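Local structure of cell division control protein 45 cdc45 putative (Entamoeba histolytica, 6CC2) at residues 485-488 against 489-492; 495-498 against 499-503; 513-517 against 518-522. The protein is probably a component of the CMG replicative helicase, in which Cdc45 joins the MCM2-7 ring and GINS to unwind DNA during replication. All coordinates share one frame; numbering follows the deposited sequence.

Contact 1 of 3, residues 485-488 against 489-492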
loop_
_atom_site.group_PDB
_atom_site.type_symbol
_atom_site.label_atom_id
_atom_site.label_comp_id
_atom_site.label_asym_id
_atom_site.label_seq_id
_atom_site.Cartn_x
_atom_site.Cartn_y
_atom_site.Cartn_z
ATOM N N TYR A 485 -14.462 -3.969 0.442
ATOM C CA TYR A 485 -13.117 -3.552 0.094
ATOM C C TYR A 485 -12.965 -3.438 -1.413
ATOM O O TYR A 485 -13.398 -4.319 -2.160
ATOM C CB TYR A 485 -12.058 -4.540 0.621
ATOM C CG TYR A 485 -10.657 -4.202 0.141
ATOM C CD1 TYR A 485 -9.938 -3.183 0.719
ATOM C CD2 TYR A 485 -10.082 -4.899 -0.915
ATOM C CE1 TYR A 485 -8.649 -2.853 0.261
ATOM C CE2 TYR A 485 -8.802 -4.584 -1.361
ATOM C CZ TYR A 485 -8.111 -3.566 -0.775
ATOM O OH TYR A 485 -6.850 -3.240 -1.210
ATOM N N SER A 486 -12.330 -2.360 -1.849
ATOM C CA SER A 486 -12.077 -2.125 -3.261
ATOM C C SER A 486 -10.580 -1.971 -3.475
ATOM O O SER A 486 -9.964 -1.046 -2.935
ATOM C CB SER A 486 -12.832 -0.888 -3.735
ATOM O OG SER A 486 -12.533 -0.574 -5.071
ATOM N N SER A 487 -9.988 -2.902 -4.244
ATOM C CA SER A 487 -8.532 -2.802 -4.488
ATOM C C SER A 487 -8.210 -1.687 -5.477
ATOM O O SER A 487 -9.086 -1.213 -6.212
ATOM C CB SER A 487 -8.006 -4.127 -5.013
ATOM O OG SER A 487 -8.327 -4.294 -6.374
ATOM N N PRO A 488 -6.942 -1.261 -5.547
ATOM C CA PRO A 488 -6.589 -0.188 -6.484
ATOM C C PRO A 488 -6.878 -0.523 -7.937
ATOM O O PRO A 488 -7.061 0.393 -8.750
ATOM C CB PRO A 488 -5.079 0.022 -6.242
ATOM C CG PRO A 488 -4.895 -0.379 -4.790
ATOM C CD PRO A 488 -5.848 -1.555 -4.589
ATOM N N ILE A 489 -6.898 -1.797 -8.300
ATOM C CA ILE A 489 -7.238 -2.168 -9.667
ATOM C C ILE A 489 -8.653 -1.738 -10.023
ATOM O O ILE A 489 -8.947 -1.480 -11.197
ATOM C CB ILE A 489 -7.040 -3.685 -9.846
ATOM C CG1 ILE A 489 -5.549 -4.056 -9.716
ATOM C CG2 ILE A 489 -7.571 -4.136 -11.210
ATOM C CD1 ILE A 489 -4.660 -3.482 -10.771
ATOM N N SER A 490 -9.544 -1.639 -9.034
ATOM C CA SER A 490 -10.938 -1.278 -9.268
ATOM C C SER A 490 -11.227 0.198 -8.995
ATOM O O SER A 490 -12.396 0.567 -8.808
ATOM C CB SER A 490 -11.863 -2.139 -8.402
ATOM O OG SER A 490 -11.573 -3.519 -8.522
ATOM N N VAL A 491 -10.199 1.054 -8.991
ATOM C CA VAL A 491 -10.397 2.444 -8.561
ATOM C C VAL A 491 -11.402 3.161 -9.458
ATOM O O VAL A 491 -12.089 4.082 -9.010
ATOM C CB VAL A 491 -9.043 3.179 -8.524
ATOM C CG1 VAL A 491 -8.421 3.243 -9.909
ATOM C CG2 VAL A 491 -9.182 4.599 -7.930
ATOM N N LYS A 492 -11.497 2.771 -10.730
ATOM C CA LYS A 492 -12.375 3.481 -11.651
ATOM C C LYS A 492 -13.840 3.367 -11.241
ATOM O O LYS A 492 -14.652 4.221 -11.617
ATOM C CB LYS A 492 -12.208 2.948 -13.081
ATOM C CG LYS A 492 -11.005 3.487 -13.816
ATOM C CD LYS A 492 -11.031 3.106 -15.295
ATOM C CE LYS A 492 -12.125 3.852 -16.051
ATOM N NZ LYS A 492 -12.105 3.559 -17.522
HETATM O O HOH W 1 -14.501 -0.372 -6.923
HETATM O O HOH W 2 -11.024 -4.823 -6.158
#

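Contact 2 of 3, residues 495-498 against 499-503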
loop_
_atom_site.group_PDB
_atom_site.type_symbol
_atom_site.label_atom_id
_atom_site.label_comp_id
_atom_site.label_asym_id
_atom_site.label_seq_id
_atom_site.Cartn_x
_atom_site.Cartn_y
_atom_site.Cartn_z
ATOM N N ASN A 495 -16.250 5.048 -6.831
ATOM C CA ASN A 495 -17.381 5.925 -6.559
ATOM C C ASN A 495 -18.667 5.117 -6.443
ATOM O O ASN A 495 -19.438 5.278 -5.487
ATOM C CB ASN A 495 -17.543 6.973 -7.664
ATOM C CG ASN A 495 -16.627 8.147 -7.495
ATOM O OD1 ASN A 495 -15.984 8.302 -6.461
ATOM N ND2 ASN A 495 -16.576 9.007 -8.513
ATOM N N TYR A 496 -18.924 4.266 -7.434
ATOM C CA TYR A 496 -20.173 3.519 -7.474
ATOM C C TYR A 496 -20.230 2.499 -6.350
ATOM O O TYR A 496 -21.267 2.355 -5.690
ATOM C CB TYR A 496 -20.323 2.840 -8.841
ATOM C CG TYR A 496 -21.654 2.152 -9.056
ATOM C CD1 TYR A 496 -22.748 2.847 -9.538
ATOM C CD2 TYR A 496 -21.807 0.789 -8.786
ATOM C CE1 TYR A 496 -23.970 2.219 -9.734
ATOM C CE2 TYR A 496 -23.028 0.155 -8.978
ATOM C CZ TYR A 496 -24.099 0.873 -9.455
ATOM O OH TYR A 496 -25.312 0.251 -9.649
ATOM N N PHE A 497 -19.125 1.776 -6.114
ATOM C CA PHE A 497 -19.108 0.756 -5.075
ATOM C C PHE A 497 -19.369 1.370 -3.708
ATOM O O PHE A 497 -20.195 0.869 -2.935
ATOM C CB PHE A 497 -17.769 0.011 -5.091
ATOM C CG PHE A 497 -17.628 -0.987 -3.986
ATOM C CD1 PHE A 497 -18.283 -2.195 -4.057
ATOM C CD2 PHE A 497 -16.821 -0.720 -2.889
ATOM C CE1 PHE A 497 -18.163 -3.132 -3.028
ATOM C CE2 PHE A 497 -16.691 -1.638 -1.864
ATOM C CZ PHE A 497 -17.362 -2.851 -1.942
ATOM N N GLY A 498 -18.697 2.480 -3.403
ATOM C CA GLY A 498 -18.933 3.138 -2.137
ATOM C C GLY A 498 -20.339 3.682 -2.028
ATOM O O GLY A 498 -20.984 3.572 -0.972
ATOM N N ALA A 499 -20.829 4.310 -3.100
ATOM C CA ALA A 499 -22.164 4.899 -3.046
ATOM C C ALA A 499 -23.205 3.820 -2.776
ATOM O O ALA A 499 -24.083 3.977 -1.915
ATOM C CB ALA A 499 -22.474 5.635 -4.349
ATOM N N LYS A 500 -23.111 2.698 -3.496
ATOM C CA LYS A 500 -24.149 1.683 -3.376
ATOM C C LYS A 500 -23.995 0.871 -2.091
ATOM O O LYS A 500 -25.003 0.461 -1.500
ATOM C CB LYS A 500 -24.135 0.776 -4.617
ATOM C CG LYS A 500 -24.460 1.527 -5.928
ATOM C CD LYS A 500 -25.761 2.297 -5.825
ATOM C CE LYS A 500 -26.081 3.079 -7.101
ATOM N NZ LYS A 500 -27.311 3.897 -6.932
ATOM N N PHE A 501 -22.766 0.631 -1.642
ATOM C CA PHE A 501 -22.576 -0.022 -0.356
ATOM C C PHE A 501 -23.179 0.828 0.766
ATOM O O PHE A 501 -23.864 0.305 1.658
ATOM C CB PHE A 501 -21.092 -0.263 -0.092
ATOM C CG PHE A 501 -20.817 -1.080 1.156
ATOM C CD1 PHE A 501 -20.725 -0.463 2.392
ATOM C CD2 PHE A 501 -20.665 -2.453 1.082
ATOM C CE1 PHE A 501 -20.477 -1.214 3.541
ATOM C CE2 PHE A 501 -20.417 -3.204 2.217
ATOM C CZ PHE A 501 -20.341 -2.592 3.447
ATOM N N THR A 502 -22.953 2.137 0.725
ATOM C CA THR A 502 -23.464 2.997 1.784
ATOM C C THR A 502 -24.969 3.193 1.657
ATOM O O THR A 502 -25.677 3.236 2.662
ATOM C CB THR A 502 -22.740 4.343 1.793
ATOM O OG1 THR A 502 -22.921 5.020 0.559
ATOM C CG2 THR A 502 -21.284 4.137 2.045
ATOM N N GLN A 503 -25.480 3.288 0.425
ATOM C CA GLN A 503 -26.921 3.392 0.221
ATOM C C GLN A 503 -27.646 2.149 0.740
ATOM O O GLN A 503 -28.750 2.261 1.301
ATOM C CB GLN A 503 -27.235 3.623 -1.256
ATOM C CG GLN A 503 -26.903 5.025 -1.747
ATOM C CD GLN A 503 -27.154 5.207 -3.237
ATOM O OE1 GLN A 503 -27.956 4.492 -3.837
ATOM N NE2 GLN A 503 -26.462 6.169 -3.840
#

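Contact 3 of 3, residues 513-517 against 518-522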
loop_
_atom_site.group_PDB
_atom_site.type_symbol
_atom_site.label_atom_id
_atom_site.label_comp_id
_atom_site.label_asym_id
_atom_site.label_seq_id
_atom_site.Cartn_x
_atom_site.Cartn_y
_atom_site.Cartn_z
ATOM N N LEU A 513 -19.754 1.474 10.666
ATOM C CA LEU A 513 -18.927 1.538 11.867
ATOM C C LEU A 513 -17.567 2.165 11.584
ATOM O O LEU A 513 -17.001 2.844 12.453
ATOM C CB LEU A 513 -18.750 0.131 12.435
ATOM C CG LEU A 513 -19.938 -0.520 13.151
ATOM C CD1 LEU A 513 -21.246 -0.293 12.426
ATOM C CD2 LEU A 513 -19.681 -2.017 13.316
ATOM N N GLN A 514 -17.043 1.956 10.386
ATOM C CA GLN A 514 -15.739 2.473 10.010
ATOM C C GLN A 514 -15.729 2.682 8.499
ATOM O O GLN A 514 -16.384 1.962 7.751
ATOM C CB GLN A 514 -14.596 1.516 10.375
ATOM C CG GLN A 514 -14.609 0.983 11.789
ATOM C CD GLN A 514 -13.509 -0.041 12.020
ATOM O OE1 GLN A 514 -12.632 -0.230 11.171
ATOM N NE2 GLN A 514 -13.549 -0.705 13.169
ATOM N N LYS A 515 -14.970 3.671 8.056
ATOM C CA LYS A 515 -14.726 3.799 6.632
ATOM C C LYS A 515 -13.316 4.324 6.441
ATOM O O LYS A 515 -12.802 5.097 7.253
ATOM C CB LYS A 515 -15.750 4.716 5.951
ATOM C CG LYS A 515 -15.588 6.192 6.197
ATOM C CD LYS A 515 -16.537 7.006 5.307
ATOM C CE LYS A 515 -16.175 6.881 3.827
ATOM N NZ LYS A 515 -17.037 7.728 2.954
ATOM N N SER A 516 -12.691 3.861 5.382
ATOM C CA SER A 516 -11.395 4.355 4.963
ATOM C C SER A 516 -11.553 4.945 3.567
ATOM O O SER A 516 -12.663 5.106 3.061
ATOM C CB SER A 516 -10.360 3.237 4.995
ATOM O OG SER A 516 -10.563 2.382 3.900
ATOM N N PHE A 517 -10.437 5.218 2.916
ATOM C CA PHE A 517 -10.500 5.685 1.531
ATOM C C PHE A 517 -10.878 4.555 0.554
ATOM O O PHE A 517 -11.259 4.855 -0.578
ATOM C CB PHE A 517 -9.165 6.295 1.123
ATOM C CG PHE A 517 -8.841 7.558 1.846
ATOM C CD1 PHE A 517 -9.478 8.763 1.520
ATOM C CD2 PHE A 517 -7.891 7.583 2.863
ATOM C CE1 PHE A 517 -9.189 9.914 2.174
ATOM C CE2 PHE A 517 -7.596 8.759 3.529
ATOM C CZ PHE A 517 -8.240 9.930 3.192
ATOM N N ASP A 518 -10.748 3.274 0.948
ATOM C CA ASP A 518 -11.095 2.188 0.033
ATOM C C ASP A 518 -11.893 1.046 0.673
ATOM O O ASP A 518 -11.980 -0.048 0.077
ATOM C CB ASP A 518 -9.819 1.588 -0.603
ATOM C CG ASP A 518 -8.816 1.114 0.437
ATOM O OD1 ASP A 518 -9.205 0.904 1.606
ATOM O OD2 ASP A 518 -7.630 0.966 0.097
ATOM N N SER A 519 -12.488 1.257 1.841
ATOM C CA SER A 519 -13.181 0.176 2.505
ATOM C C SER A 519 -14.229 0.735 3.454
ATOM O O SER A 519 -14.170 1.890 3.876
ATOM C CB SER A 519 -12.197 -0.714 3.274
ATOM O OG SER A 519 -11.646 -0.006 4.378
ATOM N N PHE A 520 -15.155 -0.134 3.825
ATOM C CA PHE A 520 -16.254 0.189 4.720
ATOM C C PHE A 520 -16.515 -1.006 5.631
ATOM O O PHE A 520 -16.317 -2.154 5.242
ATOM C CB PHE A 520 -17.565 0.493 3.958
ATOM C CG PHE A 520 -17.404 1.462 2.844
ATOM C CD1 PHE A 520 -16.936 1.046 1.611
ATOM C CD2 PHE A 520 -17.723 2.812 3.023
ATOM C CE1 PHE A 520 -16.777 1.947 0.573
ATOM C CE2 PHE A 520 -17.576 3.710 1.984
ATOM C CZ PHE A 520 -17.093 3.274 0.757
ATOM N N VAL A 521 -16.996 -0.718 6.840
ATOM C CA VAL A 521 -17.424 -1.742 7.781
ATOM C C VAL A 521 -18.830 -1.409 8.266
ATOM O O VAL A 521 -19.097 -0.272 8.662
ATOM C CB VAL A 521 -16.472 -1.838 8.985
ATOM C CG1 VAL A 521 -16.899 -2.969 9.909
ATOM C CG2 VAL A 521 -15.040 -2.065 8.504
ATOM N N THR A 522 -19.720 -2.393 8.211
ATOM C CA THR A 522 -21.028 -2.280 8.849
ATOM C C THR A 522 -21.298 -3.604 9.554
ATOM O O THR A 522 -20.419 -4.459 9.667
ATOM C CB THR A 522 -22.120 -1.890 7.835
ATOM O OG1 THR A 522 -23.363 -1.675 8.542
ATOM C CG2 THR A 522 -22.330 -2.954 6.787
#

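Contact 1 of 3, residues 485-488 against 489-492
S486 OG comes alongside S490 CB at 3.7 Å, where the chain enters a short 3-10 segment. A water 2.7 Å from S486 OG donates to the backbone O of S490 at 3.0 Å. In S486 the OG is anti to the backbone N, beside the carbonyl carbon (chi1 176°), on the side from which S490 CB and this water are met. S490 OG is instead anti to its carbonyl carbon, beside its own N (chi1 -50°), and a second water sits 2.8 Å from it. That same water accepts the S487 N-H, and in this way links the backbone of S487 to the side chain of S490, across P488 and I489. Two i to i+3 bonds define the turn itself: S490 N donates to S487 O at 2.9 Å, and V491 N to P488 O at 3.2 Å. V491 CG1 packs against P488 O from 3.4 Å. Outward from this turn, S487 and I489 rest on W465, P488 and V491 touch Y178 of strand 177-178, and S486 packs on L494 and F497 of helix 494-508, to which the turn leads from strand 479-485.

Contact 2 of 3, residues 495-498 against 499-503
Y496 and K500 sit one turn apart on the alpha-helix 494-508, and the contact as a whole follows its i to i+4 periodicity. The backbone evidence is uniform: A499 N, K500 N, F501 N and T502 N donate to the carbonyls of N495, Y496, F497 and G498, with K500 N to Y496 O measuring 2.9 Å at 162°.

Between side chains, Y496 and K500 make a CH-pi contact. K500 CG lies 3.7 Å from the centroid of the Y496 ring and 16° off its normal, hence over a face though offset toward the rim. A bend at chi2 (-53°) keeps the lysine against the tyrosine beyond CG, so that CE comes to 3.5 Å from ring atom CE1. Apolar packing is looser on the buried side of the helix, where F497 CZ approaches F501 CD2 at 4.5 Å; both phenylalanines also touch I469 of strand 468-474.

Polar ends find partners beyond the helix, and in one case on it. Y496 OH bonds to the backbone O of S542 and K500 NZ to its OG; both polar ends thus meet S542, close to the C-terminus. K500 NZ also donates to Q503 OE1 at 3.2 Å. N495 ND2 is held by the S173 carbonyl.

The T502 hydroxyl turns back onto the preceding turn. With OG1 set between its own backbone N and carbonyl carbon, it lies 2.9 Å from G498 O and equally 2.9 Å from A499 O, a single proton with two acceptors in range.

Contact 3 of 3, residues 513-517 against 518-522
S516 OG and S519 OG meet at 2.7 Å, either hydroxyl being able to donate. S516 OG also accepts the D518 N-H at 3.1 Å, an ST turn at the bend through F517 and D518. Both serines have OG between the backbone N and the carbonyl carbon (chi1 75° for S516), which brings the two hydroxyls together on one side of the turn. Between the same two residues, S516 N donates to S519 O at 2.9 Å, a nearly straight bond of 172°.

The turn closes the beta hairpin of strands 514-515 and 519-525, at the edge of a mixed sheet. K515 and F520 form a non-hydrogen-bonded antiparallel pair whose side chains run alongside each other, with K515 CE 3.9 Å from F520 CE2. On the other face Q514 and V521 point the same way, and V521 N donates to Q514 O at 2.9 Å. L513 and Q514 together oppose V521 as a classic beta bulge: both N-H groups turn to V521 O, each in a weak bond, L513 N from 2.7 Å.

Farther out, F517 meets the Y61 ring edge-to-face, and N60 ND2 donates to K515 O. V521 packs on V481 and V483 of strand 479-485, and T522 OG1 is bonded to S511 O.

Contacts 1 and 3 join at the sheet: S486 N lies 3.0 Å from D518 O, a probable hydrogen bond continuing the pairing of strands 479-485 and 519-525. Contacts 2 and 3 meet by packing, with F520 CZ 3.4 Å from G498 CA and the planes of the F501 and F520 rings inclined at about 25°. F497 of the helix also reaches S486. F497, F501, F520 and V521 are buried, I489, L513 and Q514 exposed; contact 1's centre is about 12 Å from the chain's centre, contact 2's about 22 Å. Water bridges and 3-10 bonds mark contact 1, i to i+4 bonds and a lysine over one tyrosine face contact 2, paired hydroxyls and strand bonds contact 3.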